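PDB 6KD0: vibralactone Cyclase from Boreostereum vibrans, which probably catalyses, with an alpha/beta hydrolase fold, the cyclization that forms the fused bicyclic beta-lactone of vibralactone. Local coordinates for residues A[226-231]-A[241-246]. Sequence-based numbering, arbitrary orientation.
Sequences KSMEEC and EVYWFN
The Tyr243 ring receives Met228 at its edge: the sulfur SD lies near the ring plane, 4.5 Å from CE1, and not over a face. Lys239, one turn earlier in the same helix, makes a cation-pi contact with this ring, and Pro214 also touches the Tyr243 side chain. Trp244 CE3 lies over the centre of one face of the Phe245 ring, 4.1 Å above its plane. The two segments belong to the stretch of the alpha/beta hydrolase fold that connects strands 203-207 and 273-278 of the central sheet. There the short helix 227-230 faces helix 239-249, with the CA atoms of Met228 and Val242 9.0 Å apart. From 226-231, Met228 makes the contact. With CG anti to the backbone N (chi1 -165°) it leaves its helix toward the other segment, and bends at chi2 and chi3 leave SD, not CE, nearest Val242 and Tyr243. Val242 meets it tip to tip through CG1. The contact is apolar and small, burying 104 Å² in all. Met228 also touches Glu286 of helix 284-296, and Asp285 there accepts hydrogen bonds from the backbone N atoms of Lys226 and Ser227, tying the start of 226-231 to that helix. The Val242 side chain comes close to Ser177, His311 and Asp281, probably the catalytic triad, but does not contact them. The CG1 methyl of Val242, opposite its own backbone N (chi1 167°), ends 4.1 Å from Met228 SD.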
ATOM      1  N   LYS A 226       2.068 -18.737 -10.498  1.00 31.14           N
ATOM      2  CA  LYS A 226       1.043 -19.764 -10.362  1.00 33.74           C
ATOM      3  C   LYS A 226      -0.251 -19.229  -9.767  1.00 30.09           C
ATOM      4  O   LYS A 226      -1.324 -19.733 -10.108  1.00 25.61           O
ATOM      5  CB  LYS A 226       1.559 -20.927  -9.505  1.00 35.64           C
ATOM      6  CG  LYS A 226       2.078 -22.107 -10.319  1.00 40.98           C
ATOM      7  CD  LYS A 226       3.555 -21.969 -10.625  1.00 51.15           C
ATOM      8  CE  LYS A 226       4.050 -23.137 -11.469  1.00 55.15           C
ATOM      9  NZ  LYS A 226       3.766 -22.946 -12.920  1.00 59.71           N
ATOM     10  N   SER A 227      -0.165 -18.204  -8.908  1.00 27.16           N
ATOM     11  CA  SER A 227      -1.326 -17.742  -8.149  1.00 26.59           C
ATOM     12  C   SER A 227      -2.439 -17.211  -9.044  1.00 27.53           C
ATOM     13  O   SER A 227      -3.609 -17.298  -8.672  1.00 26.15           O
ATOM     14  CB  SER A 227      -0.906 -16.668  -7.147  1.00 24.30           C
ATOM     15  OG  SER A 227      -0.315 -15.567  -7.826  1.00 22.11           O
ATOM     16  N   MET A 228      -2.112 -16.661 -10.217  1.00 22.66           N
ATOM     17  CA  MET A 228      -3.158 -16.035 -11.028  1.00 24.50           C
ATOM     18  C   MET A 228      -4.202 -17.042 -11.499  1.00 29.29           C
ATOM     19  O   MET A 228      -5.390 -16.699 -11.605  1.00 27.21           O
ATOM     20  CB  MET A 228      -2.550 -15.298 -12.224  1.00 25.38           C
ATOM     21  CG  MET A 228      -3.512 -14.315 -12.904  1.00 35.21           C
ATOM     22  SD  MET A 228      -3.797 -12.798 -11.952  1.00 30.30           S
ATOM     23  CE  MET A 228      -2.162 -12.091 -11.996  1.00 32.05           C
ATOM     24  N   GLU A 229      -3.794 -18.281 -11.779  1.00 27.68           N
ATOM     25  CA  GLU A 229      -4.726 -19.347 -12.137  1.00 29.46           C
ATOM     26  C   GLU A 229      -5.188 -20.137 -10.914  1.00 31.28           C
ATOM     27  O   GLU A 229      -6.384 -20.427 -10.769  1.00 27.03           O
ATOM     28  CB  GLU A 229      -4.074 -20.298 -13.144  1.00 35.02           C
ATOM     29  CG  GLU A 229      -3.786 -19.678 -14.490  1.00 34.75           C
ATOM     30  CD  GLU A 229      -5.028 -19.134 -15.158  1.00 41.51           C
ATOM     31  OE1 GLU A 229      -6.093 -19.790 -15.070  1.00 40.81           O
ATOM     32  OE2 GLU A 229      -4.936 -18.055 -15.776  1.00 43.33           O
ATOM     33  N   GLU A 230      -4.246 -20.485 -10.031  1.00 26.10           N
ATOM     34  CA  GLU A 230      -4.578 -21.274  -8.846  1.00 30.96           C
ATOM     35  C   GLU A 230      -5.562 -20.532  -7.948  1.00 29.94           C
ATOM     36  O   GLU A 230      -6.471 -21.143  -7.373  1.00 32.05           O
ATOM     37  CB  GLU A 230      -3.299 -21.643  -8.083  1.00 28.65           C
ATOM     38  CG  GLU A 230      -3.467 -21.860  -6.559  1.00 36.17           C
ATOM     39  CD  GLU A 230      -2.182 -21.584  -5.756  1.00 45.24           C
ATOM     40  OE1 GLU A 230      -2.245 -21.529  -4.497  1.00 39.25           O
ATOM     41  OE2 GLU A 230      -1.108 -21.422  -6.386  1.00 46.82           O
ATOM     42  N   CYS A 231      -5.422 -19.208  -7.835  1.00 27.64           N
ATOM     43  CA  CYS A 231      -6.320 -18.388  -7.033  1.00 23.58           C
ATOM     44  C   CYS A 231      -7.259 -17.545  -7.891  1.00 28.07           C
ATOM     45  O   CYS A 231      -7.702 -16.477  -7.461  1.00 26.82           O
ATOM     46  CB  CYS A 231      -5.506 -17.490  -6.101  1.00 23.02           C
ATOM     47  SG  CYS A 231      -4.418 -18.408  -4.994  1.00 28.77           S
ATOM     48  N   GLU A 241     -11.205  -9.860 -11.946  1.00 20.25           N
ATOM     49  CA  GLU A 241     -11.180  -8.511 -11.382  1.00 21.56           C
ATOM     50  C   GLU A 241      -9.817  -7.859 -11.583  1.00 18.70           C
ATOM     51  O   GLU A 241      -9.725  -6.655 -11.863  1.00 16.96           O
ATOM     52  CB  GLU A 241     -11.543  -8.564  -9.894  1.00 20.09           C
ATOM     53  CG  GLU A 241     -13.028  -8.788  -9.618  1.00 23.64           C
ATOM     54  CD  GLU A 241     -13.338  -8.953  -8.135  1.00 29.13           C
ATOM     55  OE1 GLU A 241     -14.286  -8.308  -7.638  1.00 33.83           O
ATOM     56  OE2 GLU A 241     -12.632  -9.726  -7.464  1.00 25.88           O
ATOM     57  N   VAL A 242      -8.744  -8.644 -11.431  1.00 20.16           N
ATOM     58  CA  VAL A 242      -7.398  -8.132 -11.679  1.00 19.07           C
ATOM     59  C   VAL A 242      -7.299  -7.589 -13.104  1.00 19.88           C
ATOM     60  O   VAL A 242      -6.849  -6.449 -13.338  1.00 18.46           O
ATOM     61  CB  VAL A 242      -6.360  -9.235 -11.402  1.00 17.90           C
ATOM     62  CG1 VAL A 242      -4.990  -8.841 -11.961  1.00 20.04           C
ATOM     63  CG2 VAL A 242      -6.274  -9.494  -9.889  1.00 19.41           C
ATOM     64  N   TYR A 243      -7.726  -8.399 -14.077  1.00 18.88           N
ATOM     65  CA  TYR A 243      -7.685  -7.966 -15.475  1.00 21.33           C
ATOM     66  C   TYR A 243      -8.568  -6.740 -15.704  1.00 20.03           C
ATOM     67  O   TYR A 243      -8.221  -5.844 -16.491  1.00 20.54           O
ATOM     68  CB  TYR A 243      -8.112  -9.119 -16.393  1.00 21.99           C
ATOM     69  CG  TYR A 243      -6.990 -10.075 -16.726  1.00 25.64           C
ATOM     70  CD1 TYR A 243      -6.276 -10.709 -15.719  1.00 25.27           C
ATOM     71  CD2 TYR A 243      -6.633 -10.332 -18.047  1.00 27.04           C
ATOM     72  CE1 TYR A 243      -5.234 -11.588 -16.010  1.00 26.10           C
ATOM     73  CE2 TYR A 243      -5.602 -11.204 -18.356  1.00 31.62           C
ATOM     74  CZ  TYR A 243      -4.908 -11.833 -17.333  1.00 35.73           C
ATOM     75  OH  TYR A 243      -3.875 -12.698 -17.622  1.00 36.71           O
ATOM     76  N   TRP A 244      -9.715  -6.675 -15.023  1.00 17.58           N
ATOM     77  CA  TRP A 244     -10.595  -5.522 -15.213  1.00 18.75           C
ATOM     78  C   TRP A 244      -9.949  -4.240 -14.684  1.00 21.23           C
ATOM     79  O   TRP A 244     -10.028  -3.188 -15.327  1.00 20.47           O
ATOM     80  CB  TRP A 244     -11.951  -5.797 -14.552  1.00 18.22           C
ATOM     81  CG  TRP A 244     -12.993  -4.722 -14.714  1.00 22.14           C
ATOM     82  CD1 TRP A 244     -13.631  -4.348 -15.866  1.00 24.34           C
ATOM     83  CD2 TRP A 244     -13.555  -3.927 -13.668  1.00 21.88           C
ATOM     84  NE1 TRP A 244     -14.545  -3.349 -15.597  1.00 24.86           N
ATOM     85  CE2 TRP A 244     -14.515  -3.075 -14.254  1.00 23.09           C
ATOM     86  CE3 TRP A 244     -13.326  -3.840 -12.290  1.00 21.86           C
ATOM     87  CZ2 TRP A 244     -15.255  -2.158 -13.510  1.00 20.90           C
ATOM     88  CZ3 TRP A 244     -14.064  -2.934 -11.554  1.00 22.50           C
ATOM     89  CH2 TRP A 244     -15.017  -2.104 -12.167  1.00 24.28           C
ATOM     90  N   PHE A 245      -9.309  -4.302 -13.507  1.00 20.24           N
ATOM     91  CA  PHE A 245      -8.650  -3.114 -12.966  1.00 19.46           C
ATOM     92  C   PHE A 245      -7.485  -2.673 -13.856  1.00 18.75           C
ATOM     93  O   PHE A 245      -7.246  -1.465 -14.034  1.00 18.64           O
ATOM     94  CB  PHE A 245      -8.180  -3.366 -11.523  1.00 16.64           C
ATOM     95  CG  PHE A 245      -9.283  -3.296 -10.489  1.00 18.64           C
ATOM     96  CD1 PHE A 245      -9.981  -2.118 -10.267  1.00 19.57           C
ATOM     97  CD2 PHE A 245      -9.598  -4.408  -9.716  1.00 26.04           C
ATOM     98  CE1 PHE A 245     -11.002  -2.058  -9.306  1.00 21.93           C
ATOM     99  CE2 PHE A 245     -10.611  -4.352  -8.759  1.00 25.44           C
ATOM    100  CZ  PHE A 245     -11.316  -3.176  -8.562  1.00 22.00           C
ATOM    101  N   ASN A 246      -6.738  -3.638 -14.414  1.00 18.84           N
ATOM    102  CA  ASN A 246      -5.685  -3.295 -15.375  1.00 20.30           C
ATOM    103  C   ASN A 246      -6.268  -2.589 -16.590  1.00 20.58           C
ATOM    104  O   ASN A 246      -5.692  -1.620 -17.103  1.00 20.53           O
ATOM    105  CB  ASN A 246      -4.928  -4.554 -15.832  1.00 19.12           C
ATOM    106  CG  ASN A 246      -4.093  -5.169 -14.731  1.00 25.40           C
ATOM    107  OD1 ASN A 246      -3.575  -4.477 -13.875  1.00 27.43           O
ATOM    108  ND2 ASN A 246      -3.932  -6.486 -14.776  1.00 32.17           N
TER